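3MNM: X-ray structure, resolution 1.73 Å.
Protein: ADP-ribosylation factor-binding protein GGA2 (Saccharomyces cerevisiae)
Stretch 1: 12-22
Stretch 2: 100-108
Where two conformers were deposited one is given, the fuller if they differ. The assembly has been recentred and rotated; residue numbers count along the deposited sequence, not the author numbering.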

# COMPACT_ATOMS: atom_id res chain seq x y z
N LEU A 12 -1.13 9.80 -1.51
CA LEU A 12 -0.18 9.19 -2.43
C LEU A 12 1.02 8.68 -1.65
O LEU A 12 1.61 9.40 -0.84
CB LEU A 12 0.27 10.16 -3.52
CG LEU A 12 1.27 9.54 -4.50
CD1 LEU A 12 0.59 8.49 -5.37
CD2 LEU A 12 1.98 10.58 -5.36
N VAL A 13 1.36 7.42 -1.88
CA VAL A 13 2.50 6.80 -1.24
C VAL A 13 3.67 6.78 -2.21
O VAL A 13 4.77 7.17 -1.86
CB VAL A 13 2.19 5.34 -0.80
CG1 VAL A 13 3.43 4.69 -0.22
CG2 VAL A 13 1.04 5.34 0.22
N ASN A 14 3.44 6.31 -3.43
CA ASN A 14 4.50 6.30 -4.43
C ASN A 14 3.94 6.20 -5.83
O ASN A 14 2.88 5.61 -6.05
CB ASN A 14 5.45 5.13 -4.19
CG ASN A 14 6.80 5.35 -4.85
OD1 ASN A 14 7.54 6.24 -4.47
ND2 ASN A 14 7.12 4.52 -5.85
N GLN A 15 4.66 6.77 -6.79
CA GLN A 15 4.37 6.55 -8.20
C GLN A 15 5.66 6.28 -8.93
O GLN A 15 6.59 7.10 -8.90
CB GLN A 15 3.62 7.74 -8.79
CG GLN A 15 3.45 7.67 -10.29
CD GLN A 15 2.41 8.63 -10.80
OE1 GLN A 15 1.52 9.06 -10.06
NE2 GLN A 15 2.51 8.99 -12.08
N SER A 16 5.75 5.12 -9.57
CA SER A 16 6.91 4.75 -10.33
C SER A 16 6.51 4.74 -11.80
O SER A 16 5.39 5.11 -12.13
CB SER A 16 7.42 3.38 -9.88
OG SER A 16 6.57 2.35 -10.39
N PRO A 17 7.43 4.33 -12.69
CA PRO A 17 7.06 4.23 -14.10
C PRO A 17 5.93 3.23 -14.32
O PRO A 17 5.18 3.36 -15.29
CB PRO A 17 8.34 3.72 -14.77
CG PRO A 17 9.46 4.15 -13.83
CD PRO A 17 8.86 4.05 -12.46
N ASN A 18 5.80 2.24 -13.44
CA ASN A 18 4.83 1.16 -13.65
C ASN A 18 3.66 1.13 -12.67
O ASN A 18 2.63 0.54 -12.98
CB ASN A 18 5.51 -0.20 -13.55
CG ASN A 18 6.70 -0.33 -14.46
OD1 ASN A 18 6.63 -0.02 -15.64
ND2 ASN A 18 7.82 -0.81 -13.90
N LEU A 19 3.83 1.73 -11.49
CA LEU A 19 2.94 1.42 -10.38
C LEU A 19 2.66 2.63 -9.50
O LEU A 19 3.59 3.32 -9.06
CB LEU A 19 3.53 0.29 -9.51
CG LEU A 19 2.68 -0.19 -8.33
CD1 LEU A 19 1.42 -0.92 -8.82
CD2 LEU A 19 3.48 -1.10 -7.38
N LYS A 20 1.39 2.85 -9.24
CA LYS A 20 0.96 3.90 -8.32
C LYS A 20 0.40 3.25 -7.05
O LYS A 20 -0.45 2.38 -7.12
CB LYS A 20 -0.09 4.79 -8.99
CG LYS A 20 -0.71 5.84 -8.08
CD LYS A 20 -1.88 6.51 -8.81
CE LYS A 20 -1.86 8.02 -8.71
NZ LYS A 20 -2.98 8.62 -9.52
N ILE A 21 0.90 3.67 -5.89
CA ILE A 21 0.42 3.15 -4.61
C ILE A 21 -0.21 4.28 -3.82
O ILE A 21 0.42 5.33 -3.65
CB ILE A 21 1.55 2.54 -3.75
CG1 ILE A 21 2.36 1.50 -4.55
CG2 ILE A 21 0.97 1.97 -2.42
CD1 ILE A 21 3.58 0.93 -3.79
N GLU A 22 -1.44 4.08 -3.36
CA GLU A 22 -2.13 5.05 -2.51
C GLU A 22 -2.69 4.40 -1.25
O GLU A 22 -3.04 3.22 -1.25
CB GLU A 22 -3.28 5.71 -3.28
CG GLU A 22 -2.86 6.46 -4.53
CD GLU A 22 -4.04 6.83 -5.40
OE1 GLU A 22 -4.79 5.92 -5.80
OE2 GLU A 22 -4.22 8.04 -5.69
N LYS A 100 7.22 1.53 6.72
CA LYS A 100 8.23 1.02 5.81
C LYS A 100 7.48 0.06 4.90
O LYS A 100 6.80 -0.83 5.37
CB LYS A 100 9.30 0.28 6.60
CG LYS A 100 10.38 -0.34 5.75
CD LYS A 100 11.44 -1.01 6.63
CE LYS A 100 12.50 -1.73 5.80
N TRP A 101 7.58 0.27 3.60
CA TRP A 101 6.87 -0.61 2.66
C TRP A 101 7.81 -1.10 1.57
O TRP A 101 8.83 -0.47 1.26
CB TRP A 101 5.63 0.09 2.06
CG TRP A 101 5.97 1.34 1.29
CD1 TRP A 101 5.99 2.64 1.77
CD2 TRP A 101 6.35 1.42 -0.09
NE1 TRP A 101 6.36 3.50 0.76
CE2 TRP A 101 6.58 2.78 -0.38
CE3 TRP A 101 6.52 0.46 -1.10
CZ2 TRP A 101 7.00 3.21 -1.65
CZ3 TRP A 101 6.91 0.89 -2.37
CH2 TRP A 101 7.15 2.25 -2.63
N LYS A 102 7.47 -2.24 0.98
CA LYS A 102 8.24 -2.79 -0.11
C LYS A 102 7.25 -3.46 -1.04
O LYS A 102 6.29 -4.08 -0.58
CB LYS A 102 9.23 -3.83 0.41
CG LYS A 102 10.01 -4.51 -0.66
CD LYS A 102 11.09 -5.40 -0.06
CE LYS A 102 11.86 -6.14 -1.15
NZ LYS A 102 12.90 -7.04 -0.58
N VAL A 103 7.48 -3.34 -2.34
CA VAL A 103 6.67 -4.07 -3.30
C VAL A 103 7.59 -4.74 -4.33
O VAL A 103 8.57 -4.15 -4.79
CB VAL A 103 5.60 -3.16 -3.97
CG1 VAL A 103 6.24 -2.15 -4.93
CG2 VAL A 103 4.53 -4.01 -4.69
N ASN A 104 7.27 -5.98 -4.66
CA ASN A 104 7.98 -6.72 -5.71
C ASN A 104 6.92 -7.19 -6.68
O ASN A 104 5.85 -7.61 -6.25
CB ASN A 104 8.69 -7.95 -5.13
CG ASN A 104 9.90 -7.59 -4.30
OD1 ASN A 104 9.77 -7.24 -3.13
ND2 ASN A 104 11.08 -7.64 -4.92
N TYR A 105 7.20 -7.09 -7.97
CA TYR A 105 6.23 -7.52 -8.97
C TYR A 105 6.93 -7.77 -10.30
O TYR A 105 8.11 -7.43 -10.47
CB TYR A 105 5.11 -6.47 -9.13
CG TYR A 105 5.59 -5.11 -9.56
CD1 TYR A 105 5.96 -4.15 -8.61
CD2 TYR A 105 5.68 -4.76 -10.91
CE1 TYR A 105 6.41 -2.90 -8.99
CE2 TYR A 105 6.12 -3.49 -11.30
CZ TYR A 105 6.48 -2.57 -10.33
OH TYR A 105 6.93 -1.32 -10.71
N SER A 106 6.20 -8.36 -11.24
CA SER A 106 6.72 -8.61 -12.58
C SER A 106 5.98 -7.72 -13.59
O SER A 106 4.77 -7.56 -13.49
CB SER A 106 6.49 -10.08 -12.96
OG SER A 106 6.87 -10.96 -11.92
N VAL A 107 6.71 -7.18 -14.56
CA VAL A 107 6.10 -6.42 -15.65
C VAL A 107 7.04 -6.47 -16.86
O VAL A 107 8.26 -6.41 -16.71
CB VAL A 107 5.78 -4.95 -15.24
CG1 VAL A 107 7.06 -4.17 -14.97
CG2 VAL A 107 4.95 -4.25 -16.32
N ASN A 108 6.47 -6.62 -18.06
CA ASN A 108 7.30 -6.74 -19.27
C ASN A 108 8.35 -7.87 -19.21
O ASN A 108 9.45 -7.74 -19.73
CB ASN A 108 8.01 -5.42 -19.57
CG ASN A 108 7.06 -4.25 -19.73
OD1 ASN A 108 6.10 -4.32 -20.50
ND2 ASN A 108 7.32 -3.17 -19.00
O HOH W 1 6.60 6.55 0.15

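Strand 100-107 meets stretch 1 through alternate residues. Its odd-numbered members from Trp 101 to Val 107 direct their CA-to-CB bonds toward the hairpin formed by strands 12-15 and 19-22, while those of Lys 102 and Asn 104 point away. The axes of strands 19-22 and 100-107 approach no closer than 10.8 Å and run at 147°, close to antiparallel. That spacing is too wide for backbone pairing, so side chains fill the gap, as between two packed layers.

Lys 100 takes no part, and the contact opens with Trp 101, which gives up more area to the other stretch than any other residue here. With chi1 near 60° (p), its indole reaches both strands of the hairpin. Ile 21 sits over one face: its CD1 lies 4.1 Å from the centroid of the six-membered ring and 29° off the normal, a CH-pi contact, and approaches Trp 101 CZ3 to 3.6 Å. The neighbouring strand contributes Val 13, whose CG1 is 3.7 Å from Trp 101 CE2, and Asn 14, whose CB is 3.5 Å from Trp 101 CZ2, so even a polar residue offers its aliphatic carbon to the ring. The indole nitrogen is satisfied through water 1, which accepts from Trp 101 NE1 at 3.1 Å and donates to Val 13 O at 2.8 Å. A single water thus links an aromatic donor to a backbone acceptor across the contact.

Val 103, a smaller side chain between two aromatics, meets two residues of strand 19-22. Val 103 CG1 lies 3.8 Å from Leu 19 CD2 and 4.2 Å from Ile 21 CD1. The same two methyl groups also touch the flanking rings, making the apolar packing continuous.

Tyr 105 repeats the p rotamer of Trp 101. Leu 19 CD2 packs 3.8 Å from Tyr 105 CE1, and the hydroxyl lies beside the turn, where Asn 18 ND2 donates a weak hydrogen bond to Tyr 105 OH at 3.4 Å. The turn has its own internal support: Ser 16 OG accepts from Asn 18 N at 3.1 Å and from Leu 19 N at 3.0 Å. Tyr 105 OH is also hydrogen-bonded elsewhere in the structure, so it does not depend on the weak bond alone.

Val 107 closes the row, with Val 107 CG1 3.6 Å from Asn 18 ND2. The rule to draw is an alternating large-small inward row, Trp, Val, Tyr, Val, with polar contacts placed at the indole nitrogen of Trp 101 and the hydroxyl of Tyr 105.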